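Hypothetical protein, similar to alpha-acetolactate decarboxylase (Staphylococcus aureus subsp. aureus, PDB 1XV2) probably acts as an acetolactate decarboxylase, a zinc-dependent enzyme that converts alpha-acetolactate to acetoin with release of carbon dioxide. Local coordinates at residues L21-N29 and L68-Y76. Sequence-based numbering, arbitrary orientation.
Sequences LLEGTATIN and LKGDEKVPY
With CG1 of Ile28 turned away from its own carbonyl carbon (chi1 -76°) and the chain bent again at chi2 (-66°), CD1 reaches between Leu68 and Val74, and the Ile28 side chain crosses both at about a right angle. It meets Leu68 CD1 at 3.4 Å, a tight fit, and Val74 CG1 at 3.7 Å. This apolar cluster, which Ala56 of strand 55-59 and Leu42 of strand 37-42 also border, adjoins the Ala26-Val74 face of a two-stranded antiparallel sheet with a classic beta bulge: Thr25 and Ala26 together face Val74. Val74 O therefore accepts two N-H groups, Ala26 N in the carbonyl plane and Thr25 N from above it, the latter at 2.9 Å. In return Val74 N gives a short bond of 2.6 Å to Ala26 O. The small Ala26 suits the buried face, where its CB rests on Val74 CG2. Gly24 is equally apt, since its bare CA packs directly against Lys73 CB at 3.6 Å. Beyond the bulge Pro75 lays CB against Glu23 O, and a water joins Thr25 OG1 to Pro75 O; that hydroxyl also bonds to His11.

Past Thr27 the chain turns into helix 28-32, and its first N-H groups remain bound to the partner segment: Ile28 N to Glu72 O, Asn29 N to Gly70 O. Gly70 has backbone angles that favour glycine, and the Asn29 amide lies against it. The turn at 69-72 is held by the Glu72 carboxylate, whose oxygens use their syn lone pairs, OE2 for Lys69 N and OE1 for Gly70 N at 2.7 Å.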
ATOM      1  N   LEU A  21      16.347   6.586   4.034  1.00 21.84           N
ATOM      2  CA  LEU A  21      15.669   7.848   4.307  1.00 21.46           C
ATOM      3  C   LEU A  21      15.191   7.832   5.753  1.00 20.51           C
ATOM      4  O   LEU A  21      14.053   7.473   6.048  1.00 20.21           O
ATOM      5  CB  LEU A  21      14.494   8.047   3.343  1.00 21.32           C
ATOM      6  CG  LEU A  21      14.907   8.417   1.914  1.00 21.26           C
ATOM      7  CD1 LEU A  21      15.628   7.255   1.263  1.00 22.25           C
ATOM      8  CD2 LEU A  21      13.676   8.788   1.106  1.00 25.01           C
ATOM      9  N   LEU A  22      16.079   8.241   6.652  1.00 20.23           N
ATOM     10  CA  LEU A  22      15.783   8.228   8.076  1.00 19.33           C
ATOM     11  C   LEU A  22      15.343   9.555   8.690  1.00 18.41           C
ATOM     12  O   LEU A  22      15.179   9.643   9.905  1.00 17.86           O
ATOM     13  CB  LEU A  22      17.001   7.686   8.827  1.00 18.92           C
ATOM     14  CG  LEU A  22      17.663   6.467   8.171  1.00 19.42           C
ATOM     15  CD1 LEU A  22      18.791   5.955   9.058  1.00 18.91           C
ATOM     16  CD2 LEU A  22      16.623   5.372   7.937  1.00 19.76           C
ATOM     17  N   GLU A  23      15.149  10.583   7.869  1.00 17.17           N
ATOM     18  CA  GLU A  23      14.712  11.875   8.393  1.00 17.81           C
ATOM     19  C   GLU A  23      13.339  11.784   9.063  1.00 18.10           C
ATOM     20  O   GLU A  23      12.441  11.110   8.563  1.00 18.35           O
ATOM     21  CB  GLU A  23      14.656  12.919   7.271  1.00 18.49           C
ATOM     22  CG  GLU A  23      15.999  13.547   6.932  1.00 22.09           C
ATOM     23  CD  GLU A  23      15.891  14.626   5.865  1.00 24.42           C
ATOM     24  OE1 GLU A  23      14.944  15.438   5.925  1.00 27.14           O
ATOM     25  OE2 GLU A  23      16.763  14.670   4.975  1.00 27.04           O
ATOM     26  N   GLY A  24      13.183  12.454  10.200  1.00 17.29           N
ATOM     27  CA  GLY A  24      11.900  12.447  10.882  1.00 16.80           C
ATOM     28  C   GLY A  24      10.957  13.285  10.042  1.00 17.47           C
ATOM     29  O   GLY A  24      11.263  14.437   9.742  1.00 18.58           O
ATOM     30  N   THR A  25       9.816  12.725   9.655  1.00 17.04           N
ATOM     31  CA  THR A  25       8.880  13.460   8.811  1.00 17.55           C
ATOM     32  C   THR A  25       7.490  13.630   9.401  1.00 16.63           C
ATOM     33  O   THR A  25       6.632  14.288   8.812  1.00 17.18           O
ATOM     34  CB  THR A  25       8.752  12.779   7.447  1.00 17.69           C
ATOM     35  OG1 THR A  25       8.368  11.411   7.638  1.00 18.98           O
ATOM     36  CG2 THR A  25      10.078  12.828   6.710  1.00 17.54           C
ATOM     37  N   ALA A  26       7.263  13.018  10.557  1.00 16.34           N
ATOM     38  CA  ALA A  26       5.983  13.122  11.243  1.00 17.17           C
ATOM     39  C   ALA A  26       6.256  13.203  12.741  1.00 17.77           C
ATOM     40  O   ALA A  26       7.273  12.708  13.230  1.00 18.45           O
ATOM     41  CB  ALA A  26       5.105  11.918  10.924  1.00 17.32           C
ATOM     42  N   THR A  27       5.340  13.832  13.462  1.00 16.89           N
ATOM     43  CA  THR A  27       5.475  14.012  14.898  1.00 17.43           C
ATOM     44  C   THR A  27       4.765  12.906  15.682  1.00 17.98           C
ATOM     45  O   THR A  27       3.776  12.344  15.213  1.00 19.32           O
ATOM     46  CB  THR A  27       4.895  15.395  15.286  1.00 17.30           C
ATOM     47  OG1 THR A  27       5.969  16.303  15.557  1.00 21.46           O
ATOM     48  CG2 THR A  27       3.978  15.294  16.476  1.00 17.02           C
ATOM     49  N   ILE A  28       5.272  12.593  16.872  1.00 18.63           N
ATOM     50  CA  ILE A  28       4.647  11.572  17.713  1.00 18.44           C
ATOM     51  C   ILE A  28       3.189  11.949  17.956  1.00 18.95           C
ATOM     52  O   ILE A  28       2.291  11.115  17.833  1.00 17.47           O
ATOM     53  CB  ILE A  28       5.358  11.446  19.082  1.00 18.72           C
ATOM     54  CG1 ILE A  28       6.683  10.701  18.920  1.00 16.25           C
ATOM     55  CG2 ILE A  28       4.451  10.722  20.078  1.00 18.63           C
ATOM     56  CD1 ILE A  28       6.524   9.239  18.513  1.00 18.44           C
ATOM     57  N   ASN A  29       2.964  13.215  18.302  1.00 20.60           N
ATOM     58  CA  ASN A  29       1.622  13.726  18.557  1.00 22.57           C
ATOM     59  C   ASN A  29       0.719  13.553  17.339  1.00 21.61           C
ATOM     60  O   ASN A  29      -0.459  13.222  17.474  1.00 21.88           O
ATOM     61  CB  ASN A  29       1.680  15.213  18.940  1.00 26.01           C
ATOM     62  CG  ASN A  29       2.214  15.441  20.347  1.00 28.78           C
ATOM     63  OD1 ASN A  29       2.538  16.568  20.721  1.00 31.03           O
ATOM     64  ND2 ASN A  29       2.295  14.377  21.135  1.00 30.79           N
ATOM     65  N   LEU A  68       7.816   9.428  25.476  1.00 29.21           N
ATOM     66  CA  LEU A  68       8.123  10.550  24.603  1.00 28.49           C
ATOM     67  C   LEU A  68       7.294  11.786  24.938  1.00 29.37           C
ATOM     68  O   LEU A  68       6.155  11.681  25.395  1.00 29.45           O
ATOM     69  CB  LEU A  68       7.897  10.138  23.148  1.00 26.85           C
ATOM     70  CG  LEU A  68       8.777   8.968  22.691  1.00 26.83           C
ATOM     71  CD1 LEU A  68       8.297   8.434  21.355  1.00 26.94           C
ATOM     72  CD2 LEU A  68      10.216   9.431  22.601  1.00 24.27           C
ATOM     73  N   LYS A  69       7.874  12.960  24.714  1.00 29.95           N
ATOM     74  CA  LYS A  69       7.182  14.214  24.986  1.00 31.76           C
ATOM     75  C   LYS A  69       6.037  14.422  23.999  1.00 30.21           C
ATOM     76  O   LYS A  69       4.967  14.909  24.371  1.00 30.00           O
ATOM     77  CB  LYS A  69       8.158  15.391  24.896  1.00 34.16           C
ATOM     78  CG  LYS A  69       7.500  16.750  25.090  1.00 38.57           C
ATOM     79  CD  LYS A  69       8.504  17.885  24.954  1.00 41.64           C
ATOM     80  CE  LYS A  69       7.831  19.244  25.102  1.00 42.74           C
ATOM     81  NZ  LYS A  69       8.804  20.359  24.948  1.00 44.39           N
ATOM     82  N   GLY A  70       6.270  14.055  22.742  1.00 28.10           N
ATOM     83  CA  GLY A  70       5.245  14.210  21.727  1.00 27.00           C
ATOM     84  C   GLY A  70       5.697  14.964  20.486  1.00 26.21           C
ATOM     85  O   GLY A  70       5.141  14.780  19.403  1.00 26.15           O
ATOM     86  N   ASP A  71       6.717  15.801  20.634  1.00 26.32           N
ATOM     87  CA  ASP A  71       7.224  16.592  19.517  1.00 25.61           C
ATOM     88  C   ASP A  71       8.333  15.892  18.733  1.00 24.23           C
ATOM     89  O   ASP A  71       8.804  16.412  17.720  1.00 23.17           O
ATOM     90  CB  ASP A  71       7.733  17.939  20.029  1.00 28.69           C
ATOM     91  CG  ASP A  71       8.924  17.796  20.954  1.00 32.15           C
ATOM     92  OD1 ASP A  71       8.811  17.056  21.953  1.00 34.19           O
ATOM     93  OD2 ASP A  71       9.972  18.422  20.681  1.00 35.12           O
ATOM     94  N   GLU A  72       8.760  14.722  19.199  1.00 22.02           N
ATOM     95  CA  GLU A  72       9.808  13.983  18.503  1.00 20.29           C
ATOM     96  C   GLU A  72       9.294  13.593  17.123  1.00 18.84           C
ATOM     97  O   GLU A  72       8.102  13.356  16.948  1.00 18.32           O
ATOM     98  CB  GLU A  72      10.201  12.722  19.283  1.00 19.69           C
ATOM     99  CG  GLU A  72      10.777  12.988  20.667  1.00 20.09           C
ATOM    100  CD  GLU A  72       9.712  13.142  21.734  1.00 20.05           C
ATOM    101  OE1 GLU A  72       8.519  13.272  21.384  1.00 17.11           O
ATOM    102  OE2 GLU A  72      10.074  13.136  22.932  1.00 20.91           O
ATOM    103  N   LYS A  73      10.191  13.530  16.148  1.00 18.88           N
ATOM    104  CA  LYS A  73       9.799  13.172  14.788  1.00 20.83           C
ATOM    105  C   LYS A  73      10.086  11.702  14.472  1.00 19.39           C
ATOM    106  O   LYS A  73      10.990  11.100  15.049  1.00 18.71           O
ATOM    107  CB  LYS A  73      10.520  14.078  13.783  1.00 22.16           C
ATOM    108  CG  LYS A  73      10.041  15.526  13.812  1.00 27.54           C
ATOM    109  CD  LYS A  73      10.734  16.389  12.767  1.00 31.00           C
ATOM    110  CE  LYS A  73      12.214  16.577  13.080  1.00 34.68           C
ATOM    111  NZ  LYS A  73      12.883  17.513  12.121  1.00 36.19           N
ATOM    112  N   VAL A  74       9.305  11.134  13.558  1.00 19.75           N
ATOM    113  CA  VAL A  74       9.467   9.737  13.155  1.00 18.99           C
ATOM    114  C   VAL A  74       9.529   9.618  11.632  1.00 17.82           C
ATOM    115  O   VAL A  74       8.837  10.334  10.916  1.00 17.37           O
ATOM    116  CB  VAL A  74       8.295   8.868  13.672  1.00 18.23           C
ATOM    117  CG1 VAL A  74       8.199   8.977  15.183  1.00 18.63           C
ATOM    118  CG2 VAL A  74       6.991   9.306  13.030  1.00 20.63           C
ATOM    119  N   PRO A  75      10.377   8.713  11.120  1.00 17.44           N
ATOM    120  CA  PRO A  75      10.526   8.500   9.677  1.00 15.68           C
ATOM    121  C   PRO A  75       9.622   7.380   9.166  1.00 15.94           C
ATOM    122  O   PRO A  75       9.343   7.294   7.969  1.00 16.44           O
ATOM    123  CB  PRO A  75      11.997   8.147   9.548  1.00 14.10           C
ATOM    124  CG  PRO A  75      12.207   7.295  10.758  1.00 17.11           C
ATOM    125  CD  PRO A  75      11.474   8.056  11.855  1.00 17.06           C
ATOM    126  N   TYR A  76       9.174   6.528  10.088  1.00 15.84           N
ATOM    127  CA  TYR A  76       8.305   5.398   9.768  1.00 14.53           C
ATOM    128  C   TYR A  76       7.514   4.953  10.994  1.00 13.41           C
ATOM    129  O   TYR A  76       8.084   4.689  12.048  1.00 15.31           O
ATOM    130  CB  TYR A  76       9.131   4.219   9.245  1.00 14.24           C
ATOM    131  CG  TYR A  76       8.303   2.987   8.932  1.00 14.56           C
ATOM    132  CD1 TYR A  76       7.128   3.085   8.189  1.00 14.83           C
ATOM    133  CD2 TYR A  76       8.701   1.725   9.369  1.00 16.48           C
ATOM    134  CE1 TYR A  76       6.367   1.960   7.888  1.00 16.28           C
ATOM    135  CE2 TYR A  76       7.948   0.588   9.070  1.00 16.80           C
ATOM    136  CZ  TYR A  76       6.783   0.715   8.331  1.00 17.13           C
ATOM    137  OH  TYR A  76       6.027  -0.399   8.033  1.00 20.70           O
TER
HETATM  138  O   HOH W   1       9.472   9.459   6.208  1.00 15.45           O